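Local coordinates for DNA endonuclease I-CeuI (Chlamydomonas eugametos, PDB 2EX5), which cleaves a degenerate 17-19 base-pair DNA target as a homodimeric LAGLIDADG homing endonuclease, making the staggered cut that lets its group I intron spread, at a contact of chain A with DNA and the interface of chains A and B. Sequence-based numbering; all coordinates share one arbitrary frame. Chains: chain A/B, DNA endonuclease I-CeuI.

Contact 1: a contact of chain A with DNA. Residues chain A 62-64, 66, 86, 88. With nucleotides of chain C.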
loop_
_atom_site.group_PDB
_atom_site.type_symbol
_atom_site.label_atom_id
_atom_site.label_comp_id
_atom_site.label_asym_id
_atom_site.label_seq_id
_atom_site.Cartn_x
_atom_site.Cartn_y
_atom_site.Cartn_z
ATOM N N GLU A 62 -3.475 0.458 -1.653
ATOM C CA GLU A 62 -2.904 0.559 -2.990
ATOM C C GLU A 62 -3.909 1.107 -4.044
ATOM O O GLU A 62 -3.568 1.276 -5.218
ATOM C CB GLU A 62 -2.449 -0.839 -3.449
ATOM C CG GLU A 62 -1.496 -1.628 -2.538
ATOM C CD GLU A 62 -0.079 -1.239 -2.727
ATOM O OE1 GLU A 62 0.150 -0.036 -2.765
ATOM O OE2 GLU A 62 0.825 -2.100 -2.882
ATOM N N ALA A 63 -5.170 1.247 -3.639
ATOM C CA ALA A 63 -6.286 1.598 -4.543
ATOM C C ALA A 63 -6.570 3.093 -4.380
ATOM O O ALA A 63 -6.146 3.727 -3.416
ATOM C CB ALA A 63 -7.520 0.800 -4.137
ATOM N N SER A 64 -7.312 3.655 -5.321
ATOM C CA SER A 64 -7.515 5.043 -5.354
ATOM C C SER A 64 -8.840 5.179 -5.961
ATOM O O SER A 64 -9.102 4.577 -6.972
ATOM C CB SER A 64 -6.480 5.717 -6.230
ATOM O OG SER A 64 -6.856 7.084 -6.296
ATOM N N ASN A 66 -10.855 8.251 -7.503
ATOM C CA ASN A 66 -10.469 9.635 -7.781
ATOM C C ASN A 66 -11.378 10.303 -8.778
ATOM O O ASN A 66 -12.155 9.627 -9.469
ATOM C CB ASN A 66 -8.985 9.702 -8.130
ATOM C CG ASN A 66 -8.641 8.832 -9.372
ATOM O OD1 ASN A 66 -7.904 7.813 -9.253
ATOM N ND2 ASN A 66 -9.130 9.260 -10.526
ATOM N N ASN A 86 -8.799 2.785 -9.300
ATOM C CA ASN A 86 -7.696 2.018 -9.902
ATOM C C ASN A 86 -6.919 1.462 -8.807
ATOM O O ASN A 86 -7.030 1.979 -7.685
ATOM C CB ASN A 86 -6.711 2.789 -10.856
ATOM C CG ASN A 86 -5.920 3.930 -10.187
ATOM O OD1 ASN A 86 -5.988 5.034 -10.643
ATOM N ND2 ASN A 86 -5.181 3.669 -9.140
ATOM N N THR A 88 -2.762 -0.251 -8.381
ATOM C CA THR A 88 -1.472 -0.260 -8.979
ATOM C C THR A 88 -0.627 -1.213 -8.189
ATOM O O THR A 88 -0.748 -1.358 -6.982
ATOM C CB THR A 88 -0.892 1.161 -8.920
ATOM O OG1 THR A 88 -1.903 2.006 -9.469
ATOM C CG2 THR A 88 0.436 1.297 -9.666
ATOM P P DG C 16 0.484 3.947 -2.800
ATOM O OP1 DG C 16 0.872 5.343 -2.984
ATOM O OP2 DG C 16 0.509 3.430 -1.409
ATOM O "O5'" DG C 16 -0.897 3.591 -3.573
ATOM C "C5'" DG C 16 -2.123 4.266 -3.663
ATOM C "C4'" DG C 16 -1.920 5.758 -4.106
ATOM O "O4'" DG C 16 -1.003 6.114 -5.195
ATOM C "C3'" DG C 16 -3.165 6.405 -4.537
ATOM O "O3'" DG C 16 -3.179 7.606 -3.599
ATOM C "C2'" DG C 16 -2.976 6.601 -6.050
ATOM C "C1'" DG C 16 -1.515 6.991 -6.158
ATOM N N9 DG C 16 -0.899 6.707 -7.515
ATOM C C8 DG C 16 -0.947 5.515 -8.227
ATOM N N7 DG C 16 -0.417 5.555 -9.402
ATOM C C5 DG C 16 0.070 6.860 -9.490
ATOM C C6 DG C 16 0.815 7.496 -10.507
ATOM O O6 DG C 16 1.126 6.936 -11.589
ATOM N N1 DG C 16 1.114 8.874 -10.262
ATOM C C2 DG C 16 0.695 9.495 -9.078
ATOM N N2 DG C 16 0.986 10.770 -8.755
ATOM N N3 DG C 16 0.100 8.842 -8.127
ATOM C C4 DG C 16 -0.211 7.559 -8.377
ATOM P P DA C 17 -4.467 8.412 -3.634
ATOM O OP1 DA C 17 -4.394 9.241 -2.421
ATOM O OP2 DA C 17 -5.654 7.539 -3.894
ATOM O "O5'" DA C 17 -4.401 9.312 -4.977
ATOM C "C5'" DA C 17 -3.388 10.422 -5.099
ATOM C "C4'" DA C 17 -3.638 11.151 -6.418
ATOM O "O4'" DA C 17 -3.117 10.245 -7.458
ATOM C "C3'" DA C 17 -5.091 11.314 -6.758
ATOM O "O3'" DA C 17 -5.266 12.654 -7.120
ATOM C "C2'" DA C 17 -5.276 10.330 -7.982
ATOM C "C1'" DA C 17 -3.896 10.282 -8.590
ATOM N N9 DA C 17 -3.573 9.206 -9.578
ATOM C C8 DA C 17 -4.048 7.881 -9.679
ATOM N N7 DA C 17 -3.542 7.233 -10.686
ATOM C C5 DA C 17 -2.712 8.174 -11.346
ATOM C C6 DA C 17 -1.893 8.152 -12.518
ATOM N N6 DA C 17 -1.740 7.121 -13.360
ATOM N N1 DA C 17 -1.198 9.280 -12.840
ATOM C C2 DA C 17 -1.321 10.386 -12.057
ATOM N N3 DA C 17 -2.026 10.537 -10.904
ATOM C C4 DA C 17 -2.717 9.382 -10.631
HETATM O O HOH W 1 -1.970 4.085 -11.277
#
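The LAGLIDADG helix, residues 49-62, ends at the DNA with A:Glu62, the motif's metal-binding acidic residue, which touches DG16 of chain C. Here it passes straight into strand 63-71, part of the family's DNA-binding β-sheet, and strand 79-90 joins the same surface. The A:Glu62 side chain bends at its second torsion, bringing carboxylate OE1 to 3.7 Å from OP2 of the DG16 phosphate. Two anionic oxygens so placed would probably be reconciled by a divalent metal, in keeping with the residue's role as a magnesium ligand; the crystal contains calcium. Just beyond, A:Ser64 grips the next phosphate. With chi1 at 174°, its OG swings opposite the backbone N and donates to OP2 of DA17 over 2.7 Å, while CB packs on the DG16 deoxyribose, 3.6 Å from C2'. The same OG lies 3.2 Å from OD1 of A:Asn66, in the plane of that amide carbonyl and on a lone pair. As a hydroxyl has one hydrogen, the phosphate and the amide would compete for it, and the shorter bond probably favours the phosphate. A:Asn66 lays its CB against C2' of DA17, and its OD1 borders the base at C8. On the major-groove side the Hoogsteen edges face strand 79-90. A:Asn86 turns its amide OD1 to 3.3 Å from N7 of DA17; as modelled both atoms are acceptors, so the approach counts as proximity and not as a hydrogen bond. A:Thr88 reaches its base through water, a contact either purine could make: one water lies 2.8 Å from the threonine OG1 and 2.8 Å from N7 of DG16.

Contact 2: the interface of chains A and B. Residues chain A 62, 89, 92-93, 96; chain B 60-61, 146, 148-149.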
loop_
_atom_site.group_PDB
_atom_site.type_symbol
_atom_site.label_atom_id
_atom_site.label_comp_id
_atom_site.label_asym_id
_atom_site.label_seq_id
_atom_site.Cartn_x
_atom_site.Cartn_y
_atom_site.Cartn_z
ATOM N N GLU A 62 -3.475 0.458 -1.653
ATOM C CA GLU A 62 -2.904 0.559 -2.990
ATOM C C GLU A 62 -3.909 1.107 -4.044
ATOM O O GLU A 62 -3.568 1.276 -5.218
ATOM C CB GLU A 62 -2.449 -0.839 -3.449
ATOM C CG GLU A 62 -1.496 -1.628 -2.538
ATOM C CD GLU A 62 -0.079 -1.239 -2.727
ATOM O OE1 GLU A 62 0.150 -0.036 -2.765
ATOM O OE2 GLU A 62 0.825 -2.100 -2.882
ATOM N N ARG A 89 0.153 -1.990 -8.926
ATOM C CA ARG A 89 1.055 -2.939 -8.269
ATOM C C ARG A 89 2.092 -3.360 -9.284
ATOM O O ARG A 89 1.773 -3.601 -10.407
ATOM C CB ARG A 89 0.238 -4.147 -7.826
ATOM C CG ARG A 89 0.830 -5.131 -6.846
ATOM C CD ARG A 89 1.371 -4.646 -5.446
ATOM N NE ARG A 89 2.058 -5.784 -4.852
ATOM C CZ ARG A 89 3.382 -6.054 -4.918
ATOM N NH1 ARG A 89 4.233 -5.189 -5.417
ATOM N NH2 ARG A 89 3.875 -7.188 -4.373
ATOM N N ASN A 92 5.247 -8.438 -10.042
ATOM C CA ASN A 92 5.408 -9.496 -8.994
ATOM C C ASN A 92 4.212 -9.667 -8.013
ATOM O O ASN A 92 4.103 -10.691 -7.316
ATOM C CB ASN A 92 6.672 -9.343 -8.122
ATOM C CG ASN A 92 7.918 -9.186 -8.869
ATOM O OD1 ASN A 92 7.967 -9.403 -10.090
ATOM N ND2 ASN A 92 8.976 -8.709 -8.157
ATOM N N GLY A 93 3.296 -8.716 -7.980
ATOM C CA GLY A 93 2.090 -8.848 -7.182
ATOM C C GLY A 93 0.764 -8.887 -7.901
ATOM O O GLY A 93 -0.296 -8.729 -7.261
ATOM N N VAL A 96 -2.655 -10.629 -6.365
ATOM C CA VAL A 96 -3.715 -9.790 -5.714
ATOM C C VAL A 96 -4.541 -8.896 -6.668
ATOM O O VAL A 96 -5.718 -8.668 -6.444
ATOM C CB VAL A 96 -3.058 -8.990 -4.533
ATOM C CG1 VAL A 96 -4.084 -8.388 -3.576
ATOM C CG2 VAL A 96 -2.129 -9.956 -3.708
ATOM N N GLU B 60 0.562 -6.556 2.956
ATOM C CA GLU B 60 0.938 -6.963 1.621
ATOM C C GLU B 60 1.233 -5.712 0.774
ATOM O O GLU B 60 2.238 -5.665 0.078
ATOM C CB GLU B 60 -0.230 -7.821 1.042
ATOM C CG GLU B 60 -0.069 -8.254 -0.395
ATOM C CD GLU B 60 1.016 -9.291 -0.522
ATOM O OE1 GLU B 60 1.363 -9.635 -1.691
ATOM O OE2 GLU B 60 1.542 -9.704 0.559
ATOM N N GLY B 61 0.346 -4.702 0.804
ATOM C CA GLY B 61 0.565 -3.413 0.156
ATOM C C GLY B 61 1.673 -2.591 0.770
ATOM O O GLY B 61 2.572 -2.018 0.043
ATOM N N SER B 146 1.902 -12.596 -2.753
ATOM C CA SER B 146 2.591 -12.966 -3.968
ATOM C C SER B 146 3.812 -13.852 -3.691
ATOM O O SER B 146 4.321 -13.849 -2.612
ATOM C CB SER B 146 3.069 -11.725 -4.626
ATOM O OG SER B 146 3.746 -10.997 -3.638
ATOM N N GLU B 148 7.040 -13.264 -4.639
ATOM C CA GLU B 148 8.078 -12.474 -4.075
ATOM C C GLU B 148 7.941 -12.281 -2.510
ATOM O O GLU B 148 8.910 -12.402 -1.825
ATOM C CB GLU B 148 8.200 -11.157 -4.781
ATOM C CG GLU B 148 9.390 -10.302 -4.269
ATOM C CD GLU B 148 9.336 -8.874 -4.739
ATOM O OE1 GLU B 148 8.245 -8.414 -5.156
ATOM O OE2 GLU B 148 10.393 -8.209 -4.694
ATOM N N LYS B 149 6.751 -12.010 -1.972
ATOM C CA LYS B 149 6.567 -11.691 -0.525
ATOM C C LYS B 149 6.603 -12.856 0.398
ATOM O O LYS B 149 7.050 -12.723 1.544
ATOM C CB LYS B 149 5.216 -10.990 -0.289
ATOM C CG LYS B 149 5.402 -9.414 -0.059
ATOM C CD LYS B 149 5.482 -8.576 -1.305
ATOM C CE LYS B 149 5.016 -7.118 -0.954
ATOM N NZ LYS B 149 5.757 -6.490 0.242
HETATM O O HOH W 2 1.028 -8.195 -3.861
HETATM O O HOH W 3 6.083 -12.505 -7.491
#
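With chi1 at -51°, A:Asn92 holds its amide beside its own backbone N and opposite the carbonyl carbon, where it meets B:Glu148, whose side chain runs out extended from the first turn of helix 147-163. ND2 gives a nearly straight hydrogen bond of 3.1 Å to carboxylate OE1. The donor uses an N-H lying in the amide plane, but OE1 is met from above its carboxylate, 78° out of plane, and the two flat groups stand almost perpendicular. The pair is tied a second time by water: the A:Asn92 carbonyl O binds a water at 2.7 Å, which also binds the backbone N of B:Glu148 near the helix start. Thus one residue of the 3-10 turn 91-93 engages partner side chain and backbone together.

A:Arg89, an engineered residue where the natural protein has glutamine, is bent at its second torsion (chi2 56°), which carries its guanidinium toward the two-fold partner. A:Gly93 CA covers one face near the rim, and NE and NH2 converge on a second water lying at the edge in the guanidinium plane, at 2.8 Å from NE and 3.1 Å from NH2. This water lies 2.6 Å from OE1 of B:Glu60, an indirect link between groups that would probably carry opposite charges. OE1 also accepts the backbone N of B:Ser146 over 3.2 Å, from above the carboxylate plane, which helps hold the carboxylate in place. B:Lys149 crosses the guanidinium obliquely with its aliphatic carbons, its CE 3.6 Å from NH2, and sends the amino group farther off. Near the dimer axis two metal-binding residues from opposite subunits meet and could plausibly share a metal: carboxylate OE2 of A:Glu62 sits 3.4 Å from the carbonyl O of B:Gly61.

About 14 Å separates the C-alpha centres of contact 1 and contact 2, and A:Glu62 belongs to both, with one carboxylate oxygen toward the DNA backbone and the other toward chain B. Strand 79-90 is shared as well: neighbours A:Thr88 and the engineered A:Arg89 face DNA and partner subunit in this structure. The end of the LAGLIDADG helix is thus where subunit pairing, metal binding and DNA approach converge. Since the dimer is two-fold symmetric, contact 2 has a twin with the chains exchanged, and this pairing probably sets the spacing of the two active sites, consistent with a staggered double-strand cut.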